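Local structure of tyrosine recombinase XerH (Helicobacter pylori, 5JK0) at residues D[93-96]-D[97-101]; D[121-124]-D[125-128]; D[195-198]-D[199-202]. The protein cuts and rejoins DNA at difH sites as a site-specific tyrosine recombinase and takes part in chromosome segregation. All coordinates share one frame; numbering follows the deposited sequence.

Contact 1. Residues D[93-96]-D[97-101]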
ATOM      1  N   ILE D  93     -35.567  12.944  -8.031  1.00 33.15           N
ATOM      2  CA  ILE D  93     -36.051  12.333  -6.795  1.00 37.16           C
ATOM      3  C   ILE D  93     -34.972  12.050  -5.749  1.00 37.17           C
ATOM      4  O   ILE D  93     -35.222  11.327  -4.785  1.00 37.72           O
ATOM      5  CB  ILE D  93     -36.782  11.003  -7.085  1.00 38.63           C
ATOM      6  CG1 ILE D  93     -35.840  10.016  -7.775  1.00 37.32           C
ATOM      7  CG2 ILE D  93     -38.028  11.243  -7.928  1.00 38.88           C
ATOM      8  CD1 ILE D  93     -36.487   8.687  -8.102  1.00 38.94           C
ATOM      9  N   THR D  94     -33.780  12.612  -5.928  1.00 36.04           N
ATOM     10  CA  THR D  94     -32.717  12.428  -4.942  1.00 36.74           C
ATOM     11  C   THR D  94     -33.059  13.170  -3.652  1.00 39.19           C
ATOM     12  O   THR D  94     -32.931  12.626  -2.555  1.00 38.54           O
ATOM     13  CB  THR D  94     -31.354  12.916  -5.468  1.00 35.21           C
ATOM     14  OG1 THR D  94     -30.958  12.114  -6.587  1.00 31.59           O
ATOM     15  CG2 THR D  94     -30.294  12.807  -4.382  1.00 35.89           C
ATOM     16  N   GLU D  95     -33.500  14.414  -3.800  1.00 40.93           N
ATOM     17  CA  GLU D  95     -33.930  15.226  -2.667  1.00 45.75           C
ATOM     18  C   GLU D  95     -35.318  15.798  -2.941  1.00 46.13           C
ATOM     19  O   GLU D  95     -35.930  15.479  -3.962  1.00 44.92           O
ATOM     20  CB  GLU D  95     -32.927  16.349  -2.398  1.00 48.72           C
ATOM     21  CG  GLU D  95     -31.525  15.858  -2.072  1.00 50.73           C
ATOM     22  CD  GLU D  95     -30.518  16.986  -1.972  1.00 52.68           C
ATOM     23  OE1 GLU D  95     -30.857  18.124  -2.359  1.00 53.09           O
ATOM     24  OE2 GLU D  95     -29.387  16.733  -1.508  1.00 54.56           O
ATOM     25  N   ARG D  96     -35.816  16.633  -2.034  1.00 48.31           N
ATOM     26  CA  ARG D  96     -37.108  17.278  -2.240  1.00 51.51           C
ATOM     27  C   ARG D  96     -37.055  18.183  -3.465  1.00 51.98           C
ATOM     28  O   ARG D  96     -37.915  18.112  -4.343  1.00 53.00           O
ATOM     29  CB  ARG D  96     -37.532  18.089  -1.015  1.00 53.49           C
ATOM     30  CG  ARG D  96     -38.839  18.839  -1.226  1.00 55.76           C
ATOM     31  CD  ARG D  96     -39.117  19.845  -0.124  1.00 59.54           C
ATOM     32  NE  ARG D  96     -40.321  20.622  -0.409  1.00 64.19           N
ATOM     33  CZ  ARG D  96     -40.815  21.561   0.391  1.00 69.11           C
ATOM     34  NH1 ARG D  96     -40.212  21.849   1.536  1.00 71.51           N
ATOM     35  NH2 ARG D  96     -41.916  22.216   0.047  1.00 70.67           N
ATOM     36  N   LEU D  97     -36.038  19.037  -3.514  1.00 51.25           N
ATOM     37  CA  LEU D  97     -35.819  19.897  -4.668  1.00 50.39           C
ATOM     38  C   LEU D  97     -35.056  19.129  -5.740  1.00 46.71           C
ATOM     39  O   LEU D  97     -34.088  18.430  -5.444  1.00 45.19           O
ATOM     40  CB  LEU D  97     -35.055  21.166  -4.276  1.00 52.29           C
ATOM     41  CG  LEU D  97     -35.776  22.216  -3.420  1.00 56.27           C
ATOM     42  CD1 LEU D  97     -37.189  22.463  -3.933  1.00 57.97           C
ATOM     43  CD2 LEU D  97     -35.788  21.836  -1.944  1.00 58.65           C
ATOM     44  N   ALA D  98     -35.498  19.259  -6.984  1.00 45.28           N
ATOM     45  CA  ALA D  98     -34.873  18.549  -8.093  1.00 42.32           C
ATOM     46  C   ALA D  98     -33.568  19.216  -8.513  1.00 39.59           C
ATOM     47  O   ALA D  98     -33.405  20.429  -8.371  1.00 40.40           O
ATOM     48  CB  ALA D  98     -35.829  18.467  -9.273  1.00 42.72           C
ATOM     49  N   PHE D  99     -32.641  18.414  -9.025  1.00 36.71           N
ATOM     50  CA  PHE D  99     -31.395  18.933  -9.574  1.00 36.11           C
ATOM     51  C   PHE D  99     -31.625  19.405 -11.003  1.00 37.20           C
ATOM     52  O   PHE D  99     -31.720  18.593 -11.924  1.00 37.73           O
ATOM     53  CB  PHE D  99     -30.295  17.869  -9.533  1.00 34.23           C
ATOM     54  CG  PHE D  99     -29.914  17.442  -8.143  1.00 34.66           C
ATOM     55  CD1 PHE D  99     -30.075  18.301  -7.068  1.00 36.20           C
ATOM     56  CD2 PHE D  99     -29.393  16.179  -7.912  1.00 33.40           C
ATOM     57  CE1 PHE D  99     -29.723  17.909  -5.791  1.00 37.40           C
ATOM     58  CE2 PHE D  99     -29.039  15.782  -6.637  1.00 34.33           C
ATOM     59  CZ  PHE D  99     -29.205  16.648  -5.575  1.00 36.06           C
ATOM     60  N   ASN D 100     -31.713  20.718 -11.187  1.00 38.00           N
ATOM     61  CA  ASN D 100     -32.065  21.280 -12.486  1.00 38.38           C
ATOM     62  C   ASN D 100     -30.868  21.797 -13.282  1.00 36.67           C
ATOM     63  O   ASN D 100     -31.039  22.476 -14.292  1.00 35.56           O
ATOM     64  CB  ASN D 100     -33.083  22.409 -12.305  1.00 42.66           C
ATOM     65  CG  ASN D 100     -34.401  21.920 -11.739  1.00 46.44           C
ATOM     66  OD1 ASN D 100     -34.840  20.806 -12.026  1.00 47.42           O
ATOM     67  ND2 ASN D 100     -35.044  22.754 -10.929  1.00 48.32           N
ATOM     68  N   SER D 101     -29.660  21.470 -12.833  1.00 35.62           N
ATOM     69  CA  SER D 101     -28.454  21.965 -13.491  1.00 34.97           C
ATOM     70  C   SER D 101     -27.332  20.931 -13.515  1.00 33.17           C
ATOM     71  O   SER D 101     -27.263  20.054 -12.654  1.00 32.89           O
ATOM     72  CB  SER D 101     -27.967  23.242 -12.802  1.00 35.34           C
ATOM     73  OG  SER D 101     -26.729  23.671 -13.341  1.00 34.36           O
TER
HETATM   74  O   HOH W   1     -33.389  15.700  -6.287  1.00 34.17           O
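Phe99 swings its ring back across the loop to meet Thr94 and Glu95, and both side chains cross it at about a right angle. The two neighbours share out the far end of the ring. Thr94 brings CB and CG2 against CE2, with CB 3.9 Å from Phe99 CE2. Glu95 comes to the other side of that end, its OE1 3.6 Å from Phe99 CE1 and its CD 3.8 Å from Phe99 CZ. Both approaches are oblique, and the carboxylate plane is turned 69° from the ring plane, so Glu95 and Phe99 are not stacked flat on one another. In Glu95, CG lies anti to the carbonyl carbon (chi1 -60°) and the chain then runs extended, which carries the carboxylate to the far end of the ring.

Polar closure of the turn falls to water 1. It accepts from Glu95 N at 2.8 Å and is placed to donate to Leu97 O at 2.9 Å, a proton for which other acceptors may compete. The same water sits 4.1 Å above the Phe99 ring plane, over the ring centre. Thr94 OG1 is hydrogen-bonded to Ala90 O in helix 74-93, while Phe99 is tied through its backbone to Arg91. Residues of the second subunit, Arg25 and Met2, pack on Thr94 and Glu95.

The arrangement is that of a water-bridged surface loop folded back on the helix it leaves: it follows helix 74-93 and leads on toward helix 107-117 in the core-binding region, about 21 Å from the DNA at its nearest atom.

Contact 2. Residues D[121-124]-D[125-128]. With nucleotides of chain H.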
ATOM      1  N   LEU D 121     -20.544  -6.630  -9.193  1.00 32.57           N
ATOM      2  CA  LEU D 121     -19.537  -6.697 -10.248  1.00 32.41           C
ATOM      3  C   LEU D 121     -18.127  -6.777  -9.667  1.00 34.47           C
ATOM      4  O   LEU D 121     -17.925  -6.560  -8.472  1.00 36.61           O
ATOM      5  CB  LEU D 121     -19.660  -5.493 -11.182  1.00 29.54           C
ATOM      6  CG  LEU D 121     -21.018  -5.331 -11.866  1.00 28.09           C
ATOM      7  CD1 LEU D 121     -20.992  -4.177 -12.856  1.00 26.38           C
ATOM      8  CD2 LEU D 121     -21.437  -6.625 -12.552  1.00 26.78           C
ATOM      9  N   SER D 122     -17.156  -7.086 -10.522  1.00 33.62           N
ATOM     10  CA  SER D 122     -15.777  -7.268 -10.084  1.00 35.42           C
ATOM     11  C   SER D 122     -15.122  -5.947  -9.697  1.00 35.12           C
ATOM     12  O   SER D 122     -15.614  -4.873 -10.041  1.00 32.47           O
ATOM     13  CB  SER D 122     -14.956  -7.950 -11.179  1.00 36.11           C
ATOM     14  OG  SER D 122     -14.826  -7.111 -12.314  1.00 35.71           O
ATOM     15  N   LEU D 123     -14.005  -6.038  -8.980  1.00 36.99           N
ATOM     16  CA  LEU D 123     -13.245  -4.859  -8.582  1.00 37.28           C
ATOM     17  C   LEU D 123     -12.643  -4.173  -9.804  1.00 35.35           C
ATOM     18  O   LEU D 123     -12.527  -2.949  -9.847  1.00 34.24           O
ATOM     19  CB  LEU D 123     -12.143  -5.240  -7.589  1.00 40.59           C
ATOM     20  CG  LEU D 123     -11.215  -4.122  -7.107  1.00 43.24           C
ATOM     21  CD1 LEU D 123     -12.005  -3.022  -6.410  1.00 43.34           C
ATOM     22  CD2 LEU D 123     -10.134  -4.677  -6.190  1.00 46.23           C
ATOM     23  N   ALA D 124     -12.265  -4.973 -10.796  1.00 35.60           N
ATOM     24  CA  ALA D 124     -11.686  -4.452 -12.028  1.00 35.50           C
ATOM     25  C   ALA D 124     -12.705  -3.630 -12.808  1.00 34.10           C
ATOM     26  O   ALA D 124     -12.373  -2.591 -13.379  1.00 34.43           O
ATOM     27  CB  ALA D 124     -11.156  -5.592 -12.886  1.00 35.36           C
ATOM     28  N   THR D 125     -13.949  -4.103 -12.826  1.00 32.98           N
ATOM     29  CA  THR D 125     -15.031  -3.403 -13.508  1.00 30.50           C
ATOM     30  C   THR D 125     -15.301  -2.057 -12.845  1.00 29.05           C
ATOM     31  O   THR D 125     -15.530  -1.054 -13.523  1.00 28.78           O
ATOM     32  CB  THR D 125     -16.324  -4.242 -13.518  1.00 31.09           C
ATOM     33  OG1 THR D 125     -16.096  -5.461 -14.235  1.00 32.70           O
ATOM     34  CG2 THR D 125     -17.460  -3.479 -14.182  1.00 29.71           C
ATOM     35  N   LYS D 126     -15.266  -2.045 -11.516  1.00 29.34           N
ATOM     36  CA  LYS D 126     -15.448  -0.817 -10.751  1.00 29.91           C
ATOM     37  C   LYS D 126     -14.395   0.223 -11.129  1.00 29.07           C
ATOM     38  O   LYS D 126     -14.691   1.413 -11.228  1.00 29.64           O
ATOM     39  CB  LYS D 126     -15.387  -1.105  -9.247  1.00 32.77           C
ATOM     40  CG  LYS D 126     -16.480  -2.028  -8.729  1.00 35.86           C
ATOM     41  CD  LYS D 126     -16.206  -2.440  -7.287  1.00 40.20           C
ATOM     42  CE  LYS D 126     -17.320  -3.309  -6.718  1.00 42.17           C
ATOM     43  NZ  LYS D 126     -18.601  -2.565  -6.589  1.00 41.96           N
ATOM     44  N   LYS D 127     -13.167  -0.237 -11.347  1.00 29.95           N
ATOM     45  CA  LYS D 127     -12.068   0.651 -11.707  1.00 29.96           C
ATOM     46  C   LYS D 127     -12.275   1.272 -13.084  1.00 29.07           C
ATOM     47  O   LYS D 127     -11.981   2.449 -13.290  1.00 29.41           O
ATOM     48  CB  LYS D 127     -10.737  -0.098 -11.666  1.00 31.43           C
ATOM     49  CG  LYS D 127     -10.340  -0.568 -10.279  1.00 34.37           C
ATOM     50  CD  LYS D 127      -8.980  -1.241 -10.290  1.00 35.88           C
ATOM     51  CE  LYS D 127      -8.571  -1.670  -8.892  1.00 38.47           C
ATOM     52  NZ  LYS D 127      -7.222  -2.295  -8.880  1.00 40.95           N
ATOM     53  N   ASN D 128     -12.784   0.477 -14.021  1.00 28.22           N
ATOM     54  CA  ASN D 128     -13.060   0.960 -15.371  1.00 26.90           C
ATOM     55  C   ASN D 128     -14.139   2.038 -15.384  1.00 25.44           C
ATOM     56  O   ASN D 128     -14.034   3.025 -16.113  1.00 23.24           O
ATOM     57  CB  ASN D 128     -13.476  -0.196 -16.279  1.00 26.53           C
ATOM     58  CG  ASN D 128     -12.351  -1.180 -16.526  1.00 27.99           C
ATOM     59  OD1 ASN D 128     -11.174  -0.841 -16.398  1.00 28.42           O
ATOM     60  ND2 ASN D 128     -12.707  -2.405 -16.887  1.00 27.50           N
TER
ATOM     61  P    DA H  10     -17.496  -8.681 -14.000  1.00 37.09           P
ATOM     62  OP1  DA H  10     -17.860  -9.711 -13.006  1.00 36.37           O
ATOM     63  OP2  DA H  10     -17.614  -7.249 -13.650  1.00 37.75           O
ATOM     64  O5'  DA H  10     -15.996  -8.946 -14.484  1.00 33.13           O
ATOM     65  C5'  DA H  10     -15.681 -10.144 -15.179  1.00 32.58           C
ATOM     66  C4'  DA H  10     -14.234 -10.142 -15.636  1.00 32.31           C
ATOM     67  O4'  DA H  10     -14.088  -9.291 -16.805  1.00 30.94           O
ATOM     68  C3'  DA H  10     -13.228  -9.620 -14.602  1.00 32.75           C
ATOM     69  O3'  DA H  10     -12.127 -10.512 -14.505  1.00 34.46           O
ATOM     70  C2'  DA H  10     -12.799  -8.269 -15.178  1.00 32.36           C
ATOM     71  C1'  DA H  10     -12.911  -8.542 -16.665  1.00 31.77           C
ATOM     72  N9   DA H  10     -13.010  -7.333 -17.479  1.00 31.08           N
ATOM     73  C8   DA H  10     -13.831  -6.261 -17.269  1.00 30.62           C
ATOM     74  N7   DA H  10     -13.699  -5.309 -18.165  1.00 31.19           N
ATOM     75  C5   DA H  10     -12.719  -5.790 -19.019  1.00 30.93           C
ATOM     76  C6   DA H  10     -12.120  -5.254 -20.176  1.00 30.93           C
ATOM     77  N6   DA H  10     -12.440  -4.062 -20.688  1.00 30.74           N
ATOM     78  N1   DA H  10     -11.174  -5.996 -20.791  1.00 30.67           N
ATOM     79  C2   DA H  10     -10.854  -7.189 -20.277  1.00 31.21           C
ATOM     80  N3   DA H  10     -11.345  -7.796 -19.198  1.00 31.73           N
ATOM     81  C4   DA H  10     -12.283  -7.036 -18.609  1.00 31.20           C
ATOM     82  P    DA H  11     -11.149 -10.458 -13.230  1.00 45.68           P
ATOM     83  OP1  DA H  11     -10.199 -11.585 -13.357  1.00 47.18           O
ATOM     84  OP2  DA H  11     -11.992 -10.336 -12.021  1.00 46.22           O
ATOM     85  O5'  DA H  11     -10.359  -9.076 -13.403  1.00 46.22           O
ATOM     86  C5'  DA H  11      -8.965  -9.076 -13.691  1.00 47.01           C
ATOM     87  C4'  DA H  11      -8.710  -9.316 -15.170  1.00 46.50           C
ATOM     88  O4'  DA H  11      -9.446  -8.341 -15.956  1.00 44.55           O
ATOM     89  C3'  DA H  11      -7.244  -9.196 -15.592  1.00 48.50           C
ATOM     90  O3'  DA H  11      -6.872 -10.303 -16.398  1.00 50.53           O
ATOM     91  C2'  DA H  11      -7.191  -7.884 -16.374  1.00 46.78           C
ATOM     92  C1'  DA H  11      -8.600  -7.788 -16.936  1.00 43.93           C
ATOM     93  N9   DA H  11      -9.026  -6.413 -17.192  1.00 41.46           N
ATOM     94  C8   DA H  11      -9.876  -5.660 -16.432  1.00 39.75           C
ATOM     95  N7   DA H  11     -10.075  -4.452 -16.900  1.00 38.51           N
ATOM     96  C5   DA H  11      -9.297  -4.405 -18.045  1.00 38.35           C
ATOM     97  C6   DA H  11      -9.070  -3.393 -19.000  1.00 38.22           C
ATOM     98  N6   DA H  11      -9.636  -2.183 -18.939  1.00 35.85           N
ATOM     99  N1   DA H  11      -8.236  -3.675 -20.023  1.00 40.88           N
ATOM    100  C2   DA H  11      -7.673  -4.887 -20.080  1.00 41.30           C
ATOM    101  N3   DA H  11      -7.808  -5.916 -19.244  1.00 41.20           N
ATOM    102  C4   DA H  11      -8.642  -5.607 -18.239  1.00 40.11           C
TER
HETATM  103  O   HOH W   2      -9.759  -2.494 -14.736  1.00 41.60           O
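Ser122 and Thr125 meet through their hydroxyls, OG and OG1 standing 2.8 Å apart beside the backbone of DA10 of chain H. Ser122 N gives that phosphate a nearly straight hydrogen bond, 3.2 Å to OP2 with an angle of 172° at the hydrogen. Ser122 OG also lies 3.1 Å from DA10 O5', so its one proton has two acceptors to choose from. Thr125 OG1 lies only 2.4 Å from DA10 OP2, too short to be trusted in detail, and the bond there is doubtful. Next to this pair, Leu121 CD1 lies 3.8 Å from Thr125 CG2, a methyl contact flanking the polar groups.

One turn on, Asn128 meets the base of DA11 of chain H: its OD1 takes a hydrogen bond from DA11 N6 at 3.3 Å, and ND2 gives a weak one to DA11 N7, consistent with the familiar amide-adenine pairing. ND2 is equally near DA10 N7. Water 2 donates to both Asn128 OD1 and Ala124 O and so links the amide to the helix backbone.

Outside this shell, the first turn of the helix sets the spacing. Lys126 N bonds to Ser122 O, and Asn128 N to Ala124 O. Lys126 NZ turns away to Thr118 and to Asn33 of the second subunit, whose Asp242 accepts from Leu123 N.

Ser122 is the N-cap of helix 123-143, which follows helix 107-117 in the core-binding region and presents its N-terminal end to the DNA.

Contact 3. Residues D[195-198]-D[199-202]. With nucleotides of chain H.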
ATOM      1  N   ALA D 195     -13.480 -31.880 -41.558  1.00 68.60           N
ATOM      2  CA  ALA D 195     -12.398 -31.794 -42.534  1.00 61.11           C
ATOM      3  C   ALA D 195     -12.209 -30.377 -43.068  1.00 62.57           C
ATOM      4  O   ALA D 195     -11.143 -30.034 -43.579  1.00 62.94           O
ATOM      5  CB  ALA D 195     -12.653 -32.757 -43.684  1.00 64.93           C
ATOM      6  N   LYS D 196     -13.247 -29.558 -42.944  1.00 61.42           N
ATOM      7  CA  LYS D 196     -13.212 -28.197 -43.465  1.00 60.50           C
ATOM      8  C   LYS D 196     -12.444 -27.242 -42.554  1.00 57.08           C
ATOM      9  O   LYS D 196     -11.961 -26.203 -43.004  1.00 56.46           O
ATOM     10  CB  LYS D 196     -14.636 -27.677 -43.678  1.00 60.58           C
ATOM     11  N   VAL D 197     -12.331 -27.589 -41.274  1.00 55.37           N
ATOM     12  CA  VAL D 197     -11.710 -26.688 -40.307  1.00 52.70           C
ATOM     13  C   VAL D 197     -10.580 -27.326 -39.498  1.00 52.09           C
ATOM     14  O   VAL D 197      -9.907 -26.639 -38.730  1.00 49.64           O
ATOM     15  CB  VAL D 197     -12.750 -26.133 -39.307  1.00 51.38           C
ATOM     16  CG1 VAL D 197     -13.918 -25.494 -40.045  1.00 53.23           C
ATOM     17  CG2 VAL D 197     -13.234 -27.233 -38.377  1.00 51.16           C
ATOM     18  N   ARG D 198     -10.370 -28.628 -39.665  1.00 54.09           N
ATOM     19  CA  ARG D 198      -9.394 -29.341 -38.842  1.00 53.87           C
ATOM     20  C   ARG D 198      -7.961 -28.877 -39.097  1.00 51.93           C
ATOM     21  O   ARG D 198      -7.206 -28.636 -38.156  1.00 49.48           O
ATOM     22  CB  ARG D 198      -9.493 -30.849 -39.069  1.00 57.18           C
ATOM     23  CG  ARG D 198      -8.629 -31.659 -38.117  1.00 58.81           C
ATOM     24  CD  ARG D 198      -8.952 -33.141 -38.188  1.00 64.04           C
ATOM     25  NE  ARG D 198      -8.254 -33.892 -37.149  1.00 66.26           N
ATOM     26  CZ  ARG D 198      -7.078 -34.486 -37.318  1.00 69.72           C
ATOM     27  NH1 ARG D 198      -6.516 -35.146 -36.314  1.00 70.01           N
ATOM     28  NH2 ARG D 198      -6.463 -34.423 -38.491  1.00 72.46           N
ATOM     29  N   ALA D 199      -7.593 -28.757 -40.368  1.00 54.11           N
ATOM     30  CA  ALA D 199      -6.246 -28.334 -40.736  1.00 54.17           C
ATOM     31  C   ALA D 199      -5.960 -26.914 -40.257  1.00 51.46           C
ATOM     32  O   ALA D 199      -4.899 -26.639 -39.697  1.00 50.19           O
ATOM     33  CB  ALA D 199      -6.054 -28.433 -42.243  1.00 57.74           C
ATOM     34  N   ARG D 200      -6.919 -26.021 -40.477  1.00 50.85           N
ATOM     35  CA  ARG D 200      -6.771 -24.617 -40.114  1.00 48.51           C
ATOM     36  C   ARG D 200      -6.676 -24.416 -38.605  1.00 45.76           C
ATOM     37  O   ARG D 200      -5.795 -23.708 -38.118  1.00 44.18           O
ATOM     38  CB  ARG D 200      -7.942 -23.804 -40.668  1.00 48.60           C
ATOM     39  CG  ARG D 200      -7.899 -22.326 -40.321  1.00 47.51           C
ATOM     40  CD  ARG D 200      -9.225 -21.661 -40.639  1.00 48.34           C
ATOM     41  NE  ARG D 200     -10.310 -22.217 -39.834  1.00 47.43           N
ATOM     42  CZ  ARG D 200     -11.599 -21.968 -40.039  1.00 47.41           C
ATOM     43  NH1 ARG D 200     -11.973 -21.170 -41.030  1.00 48.24           N
ATOM     44  NH2 ARG D 200     -12.516 -22.519 -39.254  1.00 46.85           N
ATOM     45  N   ASN D 201      -7.592 -25.040 -37.871  1.00 45.32           N
ATOM     46  CA  ASN D 201      -7.671 -24.851 -36.428  1.00 43.03           C
ATOM     47  C   ASN D 201      -6.497 -25.470 -35.677  1.00 42.94           C
ATOM     48  O   ASN D 201      -5.995 -24.886 -34.718  1.00 41.15           O
ATOM     49  CB  ASN D 201      -8.986 -25.419 -35.893  1.00 43.13           C
ATOM     50  CG  ASN D 201     -10.195 -24.652 -36.393  1.00 44.27           C
ATOM     51  OD1 ASN D 201     -10.093 -23.851 -37.323  1.00 45.64           O
ATOM     52  ND2 ASN D 201     -11.347 -24.896 -35.781  1.00 43.87           N
ATOM     53  N   ARG D 202      -6.060 -26.649 -36.111  1.00 45.03           N
ATOM     54  CA  ARG D 202      -4.921 -27.303 -35.477  1.00 45.76           C
ATOM     55  C   ARG D 202      -3.656 -26.469 -35.640  1.00 45.07           C
ATOM     56  O   ARG D 202      -2.903 -26.281 -34.687  1.00 44.31           O
ATOM     57  CB  ARG D 202      -4.705 -28.704 -36.049  1.00 49.64           C
ATOM     58  CG  ARG D 202      -5.694 -29.739 -35.544  1.00 52.09           C
ATOM     59  CD  ARG D 202      -5.143 -31.144 -35.711  1.00 56.48           C
ATOM     60  NE  ARG D 202      -4.838 -31.452 -37.105  1.00 61.05           N
ATOM     61  CZ  ARG D 202      -4.130 -32.505 -37.496  1.00 66.39           C
ATOM     62  NH1 ARG D 202      -3.902 -32.713 -38.785  1.00 69.12           N
ATOM     63  NH2 ARG D 202      -3.648 -33.353 -36.597  1.00 68.18           N
TER
ATOM     64  P    DG H   4     -15.936 -20.595 -39.888  1.00 56.91           P
ATOM     65  OP1  DG H   4     -16.011 -19.407 -40.766  1.00 57.60           O
ATOM     66  OP2  DG H   4     -14.869 -21.599 -40.105  1.00 59.59           O
ATOM     67  O5'  DG H   4     -15.859 -20.119 -38.359  1.00 53.88           O
ATOM     68  C5'  DG H   4     -15.884 -18.731 -38.027  1.00 52.00           C
ATOM     69  C4'  DG H   4     -17.295 -18.170 -38.105  1.00 51.91           C
ATOM     70  O4'  DG H   4     -18.214 -19.070 -37.451  1.00 50.61           O
ATOM     71  C3'  DG H   4     -17.495 -16.845 -37.395  1.00 49.83           C
ATOM     72  O3'  DG H   4     -17.120 -15.771 -38.246  1.00 52.24           O
ATOM     73  C2'  DG H   4     -18.999 -16.843 -37.123  1.00 48.10           C
ATOM     74  C1'  DG H   4     -19.326 -18.336 -36.968  1.00 48.46           C
ATOM     75  N9   DG H   4     -19.596 -18.746 -35.590  1.00 45.91           N
ATOM     76  C8   DG H   4     -18.975 -19.753 -34.889  1.00 45.87           C
ATOM     77  N7   DG H   4     -19.428 -19.899 -33.675  1.00 43.53           N
ATOM     78  C5   DG H   4     -20.415 -18.928 -33.559  1.00 42.30           C
ATOM     79  C6   DG H   4     -21.255 -18.607 -32.465  1.00 41.69           C
ATOM     80  O6   DG H   4     -21.291 -19.136 -31.346  1.00 42.21           O
ATOM     81  N1   DG H   4     -22.116 -17.555 -32.767  1.00 40.92           N
ATOM     82  C2   DG H   4     -22.160 -16.896 -33.973  1.00 42.19           C
ATOM     83  N2   DG H   4     -23.058 -15.905 -34.075  1.00 41.62           N
ATOM     84  N3   DG H   4     -21.380 -17.187 -35.007  1.00 44.05           N
ATOM     85  C4   DG H   4     -20.533 -18.210 -34.730  1.00 44.00           C
TER
HETATM   86  O   HOH W   3      -9.106 -26.717 -42.879  1.00 36.72           O
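This is a helix-start contact, made where the loop after helix 178-190 enters helix 198-211 in the catalytic region, with Val197 at the N-cap position. Asn201 N bonds to Val197 O at 2.9 Å, and Arg202 N to Arg198 O, forming the first turn.

On the DNA side, Arg200 presents the edge of its guanidinium to the phosphate of DG4 of chain H: NH2 reaches OP2 at 2.7 Å with an angle of 158° at the hydrogen, while NH1 adds a weak bond to the same oxygen. Its chain bends at chi3 (63°), bringing NE round to Asn201 OD1. OD1 lies in the guanidinium plane of Arg200, 3.0 Å from its NE, and this bond together with the phosphate fixes the rotation of the group. Asn201 ND2 is held in turn by Tyr288 OH, and Arg200 NH1 by Cys277 O. Val197 CG1 lies 3.4 Å from Arg200 NH2, covering it obliquely.

On the other side of the turn, the guanidinium of Arg198 overlaps that of Arg202, their planes 31° apart and Arg198 NH2 3.1 Å above the Arg202 plane. Asp189 probably offsets the like charges: its OD1 forms a salt bridge with Arg202 NH2, and its O accepts from Arg198 NH1.

The whole is an arginine at a helix N terminus gripping a DNA phosphate, held in place by Asn201, in the DNA-binding surface of a tyrosine recombinase domain.

From the N terminus, the chain first reaches contact 1, a turn between helix 74-93 and helix 107-117, and then contact 2, the start of helix 123-143. Contact 3 comes later, where the loop after helix 178-190 enters helix 198-211. Each closes within its own few residues, so the three follow in series and none nests in or crosses another. Contacts 1 and 2 share the core-binding region, with centres about 29 Å apart, and both touch the second subunit. Contact 3 lies in the recombinase region on the opposite side of the chain's centre, about 38 Å from contact 2 between centres. Contacts 2 and 3 both hold chain H, so the two regions grip one DNA strand.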